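PDB 5BYP: putative uncharacterized protein from Bacteroides eggerthii DSM 20697, which is of unknown function but has a lipocalin-like domain of the calycin clan, whose members often bind small hydrophobic ligands. Local coordinates for residues D28-Y32 / A41-N45. Coordinates in Å, arbitrary orientation, origin at the centre of the assembly. Numbering follows the deposited sequence.
Sequences DSIFY and AYCMN
How antiparallel pairing continues to the open end of a hairpin is illustrated by 28-32 and 41-45. The axes of extended strands 30-32 and 41-43 approach to 4.8 Å, N-to-C directions 170° apart. F31 and Y42 form the hydrogen-bonded pair, with F31 N–Y42 O and Y42 N–F31 O both 3.0 Å. Flanking non-hydrogen-bonded pairs set I30 CA 4.9 Å from C43 CA and Y32 CA 4.5 Å from A41 CA. At S29 (phi/psi -77/-17) pairing goes on: M44 N donates to S29 O at 2.8 Å, and S29 OG (t rotamer) to M44 O at 3.0 Å. On the face of F31 and Y42, F31 (m) sets CB 3.6 Å from Y42 CD2 and CE1 3.6 Å from CG of selenomethionine M44. On the face of I30, Y32, A41 and C43, Y32 CD1 lies 4.3 Å from A41 CB, and all four meet F92 of helix 87-92. Strand 30-35 pairs with 10-18 and 38-43 with 51-60, consistent with a beta hairpin in the antiparallel, up-and-down sheet of a lipocalin-like fold.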
ATOM      1  N   ASP A  28      10.695   5.047  -6.270  1.00110.38           N
ATOM      2  CA  ASP A  28      11.868   4.232  -5.900  1.00111.98           C
ATOM      3  C   ASP A  28      11.913   3.962  -4.407  1.00110.37           C
ATOM      4  O   ASP A  28      12.423   2.926  -3.973  1.00111.21           O
ATOM      5  CB  ASP A  28      13.181   4.934  -6.341  1.00118.30           C
ATOM      6  CG  ASP A  28      13.481   6.284  -5.667  1.00138.24           C
ATOM      7  OD1 ASP A  28      12.508   6.998  -5.290  1.00138.87           O
ATOM      8  OD2 ASP A  28      14.685   6.648  -5.563  1.00146.25           O
ATOM      9  N   SER A  29      11.377   4.915  -3.635  1.00100.87           N
ATOM     10  CA  SER A  29      11.350   4.963  -2.182  1.00 96.92           C
ATOM     11  C   SER A  29      10.284   4.027  -1.545  1.00 91.31           C
ATOM     12  O   SER A  29      10.385   3.746  -0.347  1.00 89.28           O
ATOM     13  CB  SER A  29      11.082   6.406  -1.746  1.00 99.62           C
ATOM     14  OG  SER A  29      10.941   6.552  -0.343  1.00109.74           O
ATOM     15  N   ILE A  30       9.287   3.553  -2.319  1.00 82.77           N
ATOM     16  CA  ILE A  30       8.142   2.822  -1.758  1.00 79.78           C
ATOM     17  C   ILE A  30       8.238   1.283  -1.936  1.00 85.69           C
ATOM     18  O   ILE A  30       8.547   0.780  -3.021  1.00 87.14           O
ATOM     19  CB  ILE A  30       6.828   3.381  -2.379  1.00 81.04           C
ATOM     20  CG1 ILE A  30       6.625   4.873  -1.964  1.00 79.52           C
ATOM     21  CG2 ILE A  30       5.594   2.504  -2.047  1.00 80.93           C
ATOM     22  CD1 ILE A  30       5.328   5.572  -2.443  1.00 81.38           C
ATOM     23  N   PHE A  31       7.922   0.549  -0.837  1.00 81.03           N
ATOM     24  CA  PHE A  31       7.886  -0.914  -0.781  1.00 80.88           C
ATOM     25  C   PHE A  31       6.640  -1.381  -0.025  1.00 84.19           C
ATOM     26  O   PHE A  31       6.243  -0.744   0.955  1.00 83.63           O
ATOM     27  CB  PHE A  31       9.151  -1.464  -0.102  1.00 84.07           C
ATOM     28  CG  PHE A  31      10.446  -1.132  -0.802  1.00 89.21           C
ATOM     29  CD1 PHE A  31      11.076   0.091  -0.595  1.00 93.11           C
ATOM     30  CD2 PHE A  31      11.071  -2.065  -1.624  1.00 94.40           C
ATOM     31  CE1 PHE A  31      12.273   0.397  -1.243  1.00 96.21           C
ATOM     32  CE2 PHE A  31      12.291  -1.774  -2.231  1.00 99.10           C
ATOM     33  CZ  PHE A  31      12.873  -0.538  -2.052  1.00 97.22           C
ATOM     34  N   TYR A  32       6.013  -2.485  -0.491  1.00 80.45           N
ATOM     35  CA  TYR A  32       4.874  -3.157   0.170  1.00 78.37           C
ATOM     36  C   TYR A  32       5.309  -4.542   0.562  1.00 83.52           C
ATOM     37  O   TYR A  32       5.988  -5.193  -0.211  1.00 85.03           O
ATOM     38  CB  TYR A  32       3.640  -3.230  -0.757  1.00 78.03           C
ATOM     39  CG  TYR A  32       2.763  -1.986  -0.836  1.00 74.68           C
ATOM     40  CD1 TYR A  32       3.313  -0.710  -0.718  1.00 73.64           C
ATOM     41  CD2 TYR A  32       1.416  -2.081  -1.194  1.00 74.43           C
ATOM     42  CE1 TYR A  32       2.537   0.432  -0.904  1.00 69.61           C
ATOM     43  CE2 TYR A  32       0.621  -0.948  -1.328  1.00 72.95           C
ATOM     44  CZ  TYR A  32       1.190   0.306  -1.210  1.00 73.76           C
ATOM     45  OH  TYR A  32       0.410   1.415  -1.407  1.00 72.78           O
ATOM     46  N   ALA A  41       4.532  -1.696   4.941  1.00 75.45           N
ATOM     47  CA  ALA A  41       4.853  -0.725   3.904  1.00 75.50           C
ATOM     48  C   ALA A  41       5.959   0.208   4.411  1.00 85.45           C
ATOM     49  O   ALA A  41       5.975   0.528   5.611  1.00 85.02           O
ATOM     50  CB  ALA A  41       3.611   0.057   3.518  1.00 74.53           C
ATOM     51  N   TYR A  42       6.941   0.570   3.537  1.00 86.24           N
ATOM     52  CA  TYR A  42       8.056   1.445   3.942  1.00 88.55           C
ATOM     53  C   TYR A  42       8.424   2.476   2.864  1.00 89.62           C
ATOM     54  O   TYR A  42       8.422   2.172   1.662  1.00 87.43           O
ATOM     55  CB  TYR A  42       9.327   0.653   4.332  1.00 94.71           C
ATOM     56  CG  TYR A  42       9.171  -0.849   4.422  1.00102.40           C
ATOM     57  CD1 TYR A  42       8.626  -1.447   5.556  1.00105.50           C
ATOM     58  CD2 TYR A  42       9.694  -1.679   3.445  1.00106.71           C
ATOM     59  CE1 TYR A  42       8.497  -2.832   5.658  1.00109.66           C
ATOM     60  CE2 TYR A  42       9.602  -3.066   3.548  1.00109.94           C
ATOM     61  CZ  TYR A  42       9.004  -3.640   4.660  1.00122.95           C
ATOM     62  OH  TYR A  42       8.914  -5.011   4.781  1.00136.42           O
ATOM     63  N   CYS A  43       8.770   3.696   3.333  1.00 86.24           N
ATOM     64  CA  CYS A  43       9.228   4.824   2.526  1.00 86.26           C
ATOM     65  C   CYS A  43      10.664   5.079   2.838  1.00 93.19           C
ATOM     66  O   CYS A  43      11.003   5.347   3.984  1.00 91.74           O
ATOM     67  CB  CYS A  43       8.383   6.061   2.781  1.00 84.58           C
ATOM     68  SG  CYS A  43       8.682   7.393   1.613  1.00 88.70           S
HETATM   69  N   MSE A  44      11.518   4.979   1.837  1.00 95.17           N
HETATM   70  CA  MSE A  44      12.958   5.095   2.029  1.00 98.48           C
HETATM   71  C   MSE A  44      13.437   6.523   2.078  1.00105.11           C
HETATM   72  O   MSE A  44      12.659   7.476   1.977  1.00105.17           O
HETATM   73  CB  MSE A  44      13.726   4.334   0.932  1.00102.19           C
HETATM   74  CG  MSE A  44      13.658   2.810   1.105  1.00109.04           C
HETATM   75 SE   MSE A  44      14.574   2.103   2.707  0.75118.31          SE
HETATM   76  CE  MSE A  44      13.471   0.431   2.966  1.00113.04           C
ATOM     77  N   ASN A  45      14.726   6.646   2.345  1.00104.37           N
ATOM     78  CA  ASN A  45      15.506   7.863   2.408  1.00106.76           C
ATOM     79  C   ASN A  45      16.972   7.441   2.259  1.00114.50           C
ATOM     80  O   ASN A  45      17.451   6.625   3.057  1.00116.15           O
ATOM     81  CB  ASN A  45      15.227   8.637   3.710  1.00103.38           C
TER